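Cycloalternan-forming enzyme (Listeria monocytogenes serovar 1/2a, PDB 5F7U) is a multidomain glycoside hydrolase family 31 enzyme with a TIM-barrel domain, which binds glycans in several pockets. Local coordinates at residues A[402-408]-A[456-462]. The protein carries 1 engineered substitution. Numbering follows the deposited sequence.
Sequences WSDEETY and WQVPVLK. With GLC (alpha-D-glucopyranose), chain F; GLC (alpha-D-glucopyranose), chain B.
Y408 (chi1 m) meets the six-membered ring of W456 (chi1 t) obliquely: CE1 lies 3.6 Å from CZ3, planes at 52°, centroids 5.7 Å apart. Its backbone is left-handed (phi/psi 62/18), like E405's (59/28), in an irregular loop after barrel strand 396-399; the other segment runs from the end of barrel strand 452-457 through V458-P459 into short strand 460-461, paired with 505-506. CA atoms approach at W402-W456 (7.9 Å), Y408-Q457 (6.7 Å) and E406-K462 (6.4 Å). W402 NE1 donates to W456 O (3.1 Å), and Q457 NE2 to both Y408 O (2.8 Å) and W456 O (2.9 Å), while Q457 OE1 accepts from Y570 and R522. The loop is held by an Asx turn, D404 OD1 to E406 N (3.0 Å). Nearly extended, K462 takes NZ to E405 O (3.0 Å) and into a salt bridge with E406 OE1 (3.0 Å), which R471 shares. Y408 OH donates to E405 OE1 (2.9 Å). E405 OE1 and OE2 each accept from the chain F glucose, from O4 and O6 (both 2.6 Å), and that sugar's C5 lies over a W456 face. A sugar-binding wall at a TIM-barrel strand end results: carboxylate for hydroxyls, indole face under C5, polar ties behind.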
ATOM      1  N   TRP A 402      -8.562 -26.328  -5.019  1.00 16.20           N
ATOM      2  CA  TRP A 402      -8.712 -26.816  -6.389  1.00 16.40           C
ATOM      3  C   TRP A 402      -7.925 -28.089  -6.671  1.00 16.68           C
ATOM      4  O   TRP A 402      -8.252 -28.830  -7.599  1.00 17.38           O
ATOM      5  CB  TRP A 402      -8.301 -25.718  -7.398  1.00 16.19           C
ATOM      6  CG  TRP A 402      -6.799 -25.451  -7.458  1.00 15.93           C
ATOM      7  CD1 TRP A 402      -6.098 -24.526  -6.720  1.00 15.35           C
ATOM      8  CD2 TRP A 402      -5.839 -26.090  -8.323  1.00 16.10           C
ATOM      9  NE1 TRP A 402      -4.763 -24.563  -7.063  1.00 15.38           N
ATOM     10  CE2 TRP A 402      -4.576 -25.522  -8.031  1.00 15.84           C
ATOM     11  CE3 TRP A 402      -5.923 -27.106  -9.311  1.00 16.73           C
ATOM     12  CZ2 TRP A 402      -3.402 -25.913  -8.696  1.00 16.08           C
ATOM     13  CZ3 TRP A 402      -4.749 -27.502  -9.968  1.00 16.98           C
ATOM     14  CH2 TRP A 402      -3.502 -26.898  -9.656  1.00 16.71           C
ATOM     15  N   SER A 403      -6.858 -28.313  -5.910  1.00 16.60           N
ATOM     16  CA  SER A 403      -5.879 -29.318  -6.287  1.00 17.02           C
ATOM     17  C   SER A 403      -6.010 -30.617  -5.498  1.00 17.53           C
ATOM     18  O   SER A 403      -6.847 -30.741  -4.604  1.00 17.29           O
ATOM     19  CB  SER A 403      -4.449 -28.746  -6.151  1.00 16.90           C
ATOM     20  OG  SER A 403      -4.010 -28.808  -4.809  1.00 17.06           O
ATOM     21  N   ASP A 404      -5.147 -31.572  -5.829  1.00 18.13           N
ATOM     22  CA  ASP A 404      -5.014 -32.825  -5.083  1.00 18.71           C
ATOM     23  C   ASP A 404      -4.521 -32.659  -3.633  1.00 18.82           C
ATOM     24  O   ASP A 404      -4.493 -33.629  -2.874  1.00 18.90           O
ATOM     25  CB  ASP A 404      -4.102 -33.799  -5.871  1.00 19.47           C
ATOM     26  CG  ASP A 404      -2.658 -33.288  -6.038  1.00 19.34           C
ATOM     27  OD1 ASP A 404      -2.300 -32.203  -5.523  1.00 19.33           O
ATOM     28  OD2 ASP A 404      -1.855 -33.991  -6.691  1.00 20.12           O
ATOM     29  N   GLU A 405      -4.111 -31.440  -3.267  1.00 18.74           N
ATOM     30  CA  GLU A 405      -3.576 -31.125  -1.917  1.00 19.09           C
ATOM     31  C   GLU A 405      -2.332 -31.969  -1.593  1.00 19.43           C
ATOM     32  O   GLU A 405      -2.039 -32.254  -0.419  1.00 19.11           O
ATOM     33  CB  GLU A 405      -4.660 -31.313  -0.829  1.00 19.78           C
ATOM     34  CG  GLU A 405      -5.913 -30.450  -1.032  1.00 20.58           C
ATOM     35  CD  GLU A 405      -5.659 -28.974  -0.735  1.00 20.66           C
ATOM     36  OE1 GLU A 405      -4.714 -28.668   0.018  1.00 21.51           O
ATOM     37  OE2 GLU A 405      -6.413 -28.108  -1.241  1.00 21.48           O
ATOM     38  N   GLU A 406      -1.615 -32.364  -2.648  1.00 19.38           N
ATOM     39  CA  GLU A 406      -0.376 -33.106  -2.519  1.00 20.22           C
ATOM     40  C   GLU A 406       0.718 -32.522  -3.393  1.00 19.75           C
ATOM     41  O   GLU A 406       1.755 -32.126  -2.884  1.00 19.76           O
ATOM     42  CB  GLU A 406      -0.595 -34.579  -2.867  1.00 21.53           C
ATOM     43  CG  GLU A 406      -1.518 -35.330  -1.917  1.00 23.48           C
ATOM     44  CD  GLU A 406      -0.976 -35.480  -0.499  1.00 24.82           C
ATOM     45  OE1 GLU A 406       0.186 -35.112  -0.203  1.00 25.46           O
ATOM     46  OE2 GLU A 406      -1.751 -35.967   0.359  1.00 26.85           O
ATOM     47  N   THR A 407       0.484 -32.490  -4.705  1.00 19.75           N
ATOM     48  CA  THR A 407       1.440 -31.915  -5.652  1.00 19.63           C
ATOM     49  C   THR A 407       1.196 -30.414  -5.837  1.00 19.24           C
ATOM     50  O   THR A 407       2.106 -29.671  -6.196  1.00 19.59           O
ATOM     51  CB  THR A 407       1.333 -32.557  -7.049  1.00 19.87           C
ATOM     52  OG1 THR A 407       0.062 -32.243  -7.643  1.00 19.41           O
ATOM     53  CG2 THR A 407       1.527 -34.103  -6.988  1.00 20.44           C
ATOM     54  N   TYR A 408      -0.056 -29.995  -5.675  1.00 19.12           N
ATOM     55  CA  TYR A 408      -0.490 -28.618  -5.950  1.00 18.52           C
ATOM     56  C   TYR A 408      -0.332 -28.176  -7.410  1.00 18.28           C
ATOM     57  O   TYR A 408      -0.327 -26.980  -7.697  1.00 18.09           O
ATOM     58  CB  TYR A 408       0.135 -27.611  -4.956  1.00 18.42           C
ATOM     59  CG  TYR A 408      -0.364 -27.867  -3.570  1.00 18.84           C
ATOM     60  CD1 TYR A 408      -1.603 -27.359  -3.161  1.00 18.80           C
ATOM     61  CD2 TYR A 408       0.364 -28.666  -2.689  1.00 19.71           C
ATOM     62  CE1 TYR A 408      -2.100 -27.632  -1.906  1.00 19.45           C
ATOM     63  CE2 TYR A 408      -0.123 -28.956  -1.420  1.00 20.24           C
ATOM     64  CZ  TYR A 408      -1.355 -28.424  -1.042  1.00 20.10           C
ATOM     65  OH  TYR A 408      -1.850 -28.713   0.213  1.00 21.53           O
ATOM     66  N   TRP A 456      -4.393 -21.016  -6.516  1.00 14.47           N
ATOM     67  CA  TRP A 456      -3.550 -20.909  -5.313  1.00 14.56           C
ATOM     68  C   TRP A 456      -2.316 -21.802  -5.447  1.00 14.69           C
ATOM     69  O   TRP A 456      -2.414 -22.951  -5.940  1.00 14.99           O
ATOM     70  CB  TRP A 456      -4.401 -21.357  -4.137  1.00 15.15           C
ATOM     71  CG  TRP A 456      -3.884 -21.185  -2.722  1.00 15.27           C
ATOM     72  CD1 TRP A 456      -4.097 -20.103  -1.893  1.00 15.12           C
ATOM     73  CD2 TRP A 456      -3.156 -22.153  -1.944  1.00 15.70           C
ATOM     74  NE1 TRP A 456      -3.535 -20.348  -0.652  1.00 15.23           N
ATOM     75  CE2 TRP A 456      -2.960 -21.596  -0.654  1.00 15.44           C
ATOM     76  CE3 TRP A 456      -2.658 -23.439  -2.207  1.00 16.05           C
ATOM     77  CZ2 TRP A 456      -2.275 -22.280   0.365  1.00 15.83           C
ATOM     78  CZ3 TRP A 456      -1.955 -24.120  -1.179  1.00 16.44           C
ATOM     79  CH2 TRP A 456      -1.779 -23.532   0.084  1.00 15.98           C
ATOM     80  N   GLN A 457      -1.179 -21.272  -4.998  1.00 14.19           N
ATOM     81  CA  GLN A 457       0.110 -21.979  -5.027  1.00 14.45           C
ATOM     82  C   GLN A 457       0.926 -21.696  -3.760  1.00 14.24           C
ATOM     83  O   GLN A 457       0.675 -20.706  -3.059  1.00 13.83           O
ATOM     84  CB  GLN A 457       0.947 -21.511  -6.233  1.00 14.55           C
ATOM     85  CG  GLN A 457       0.372 -21.876  -7.585  1.00 15.17           C
ATOM     86  CD  GLN A 457       0.612 -23.334  -7.925  1.00 15.86           C
ATOM     87  OE1 GLN A 457       1.673 -23.686  -8.425  1.00 16.30           O
ATOM     88  NE2 GLN A 457      -0.356 -24.187  -7.635  1.00 15.90           N
ATOM     89  N   VAL A 458       1.894 -22.571  -3.511  1.00 14.42           N
ATOM     90  CA  VAL A 458       2.930 -22.410  -2.473  1.00 14.63           C
ATOM     91  C   VAL A 458       4.318 -22.686  -3.086  1.00 15.25           C
ATOM     92  O   VAL A 458       4.405 -23.337  -4.139  1.00 15.59           O
ATOM     93  CB  VAL A 458       2.702 -23.314  -1.234  1.00 14.79           C
ATOM     94  CG1 VAL A 458       1.556 -22.782  -0.394  1.00 14.80           C
ATOM     95  CG2 VAL A 458       2.427 -24.759  -1.637  1.00 15.57           C
ATOM     96  N   PRO A 459       5.396 -22.221  -2.424  1.00 15.31           N
ATOM     97  CA  PRO A 459       6.756 -22.392  -2.971  1.00 15.82           C
ATOM     98  C   PRO A 459       7.446 -23.668  -2.470  1.00 16.33           C
ATOM     99  O   PRO A 459       8.648 -23.842  -2.660  1.00 16.89           O
ATOM    100  CB  PRO A 459       7.481 -21.152  -2.424  1.00 15.50           C
ATOM    101  CG  PRO A 459       6.825 -20.917  -1.081  1.00 15.17           C
ATOM    102  CD  PRO A 459       5.372 -21.267  -1.285  1.00 14.92           C
ATOM    103  N   VAL A 460       6.680 -24.526  -1.812  1.00 16.79           N
ATOM    104  CA  VAL A 460       7.209 -25.666  -1.077  1.00 17.59           C
ATOM    105  C   VAL A 460       6.635 -26.928  -1.694  1.00 18.58           C
ATOM    106  O   VAL A 460       5.495 -26.929  -2.117  1.00 18.37           O
ATOM    107  CB  VAL A 460       6.867 -25.535   0.440  1.00 17.58           C
ATOM    108  CG1 VAL A 460       5.354 -25.520   0.688  1.00 17.66           C
ATOM    109  CG2 VAL A 460       7.565 -26.600   1.278  1.00 17.96           C
ATOM    110  N   LEU A 461       7.450 -27.981  -1.777  1.00 19.48           N
ATOM    111  CA  LEU A 461       6.950 -29.312  -2.075  1.00 21.14           C
ATOM    112  C   LEU A 461       6.565 -29.955  -0.748  1.00 22.03           C
ATOM    113  O   LEU A 461       7.416 -30.146   0.132  1.00 21.23           O
ATOM    114  CB  LEU A 461       8.000 -30.147  -2.805  1.00 22.11           C
ATOM    115  CG  LEU A 461       7.559 -31.560  -3.204  1.00 23.47           C
ATOM    116  CD1 LEU A 461       7.954 -31.826  -4.650  1.00 24.49           C
ATOM    117  CD2 LEU A 461       8.142 -32.611  -2.276  1.00 24.93           C
ATOM    118  N   LYS A 462       5.276 -30.265  -0.617  1.00 23.48           N
ATOM    119  CA  LYS A 462       4.712 -30.764   0.626  1.00 25.17           C
ATOM    120  C   LYS A 462       5.290 -32.131   0.948  1.00 26.61           C
ATOM    121  O   LYS A 462       5.391 -32.982   0.069  1.00 26.68           O
ATOM    122  CB  LYS A 462       3.188 -30.821   0.522  1.00 26.69           C
ATOM    123  CG  LYS A 462       2.523 -31.555   1.674  1.00 28.93           C
ATOM    124  CD  LYS A 462       1.163 -32.078   1.271  1.00 31.28           C
ATOM    125  CE  LYS A 462       0.707 -33.144   2.246  1.00 31.90           C
ATOM    126  NZ  LYS A 462      -0.738 -33.413   2.037  1.00 33.39           N
TER
HETATM  127  C1  GLC F   3      -5.931 -23.432   3.080  1.00 25.64           C
HETATM  128  C2  GLC F   3      -5.346 -24.512   4.001  1.00 27.55           C
HETATM  129  C3  GLC F   3      -4.280 -25.346   3.278  1.00 27.41           C
HETATM  130  C4  GLC F   3      -4.806 -25.885   1.948  1.00 26.07           C
HETATM  131  C5  GLC F   3      -5.293 -24.695   1.107  1.00 24.53           C
HETATM  132  C6  GLC F   3      -5.780 -25.059  -0.290  1.00 23.74           C
HETATM  133  O2  GLC F   3      -4.737 -23.904   5.142  1.00 29.08           O
HETATM  134  O3  GLC F   3      -3.852 -26.430   4.110  1.00 28.66           O
HETATM  135  O4  GLC F   3      -3.755 -26.594   1.281  1.00 26.18           O
HETATM  136  O5  GLC F   3      -6.337 -24.001   1.820  1.00 23.89           O
HETATM  137  O6  GLC F   3      -7.008 -25.783  -0.177  1.00 23.42           O
HETATM  138  C1  GLC B   2      -3.300 -18.765   3.751  1.00 24.23           C
HETATM  139  C2  GLC B   2      -3.837 -17.482   3.079  1.00 22.22           C
HETATM  140  C3  GLC B   2      -5.375 -17.456   2.969  1.00 21.59           C
HETATM  141  C4  GLC B   2      -5.885 -18.744   2.304  1.00 21.87           C
HETATM  142  C5  GLC B   2      -5.200 -19.989   2.886  1.00 23.14           C
HETATM  143  C6  GLC B   2      -5.550 -21.274   2.153  1.00 23.44           C
HETATM  144  O2  GLC B   2      -3.269 -16.322   3.695  1.00 22.18           O
HETATM  145  O3  GLC B   2      -5.827 -16.328   2.198  1.00 19.32           O
HETATM  146  O4  GLC B   2      -7.310 -18.857   2.477  1.00 19.95           O
HETATM  147  O5  GLC B   2      -3.764 -19.880   2.963  1.00 23.37           O
HETATM  148  O6  GLC B   2      -4.985 -22.344   2.936  1.00 24.60           O
HETATM  149  O   HOH W   1       3.838 -30.229  -3.127  1.00 22.75           O
HETATM  150  O   HOH W   2       3.721 -27.443  -4.251  1.00 20.97           O
HETATM  151  O   HOH W   3      -1.805 -30.982   2.294  1.00 29.37           O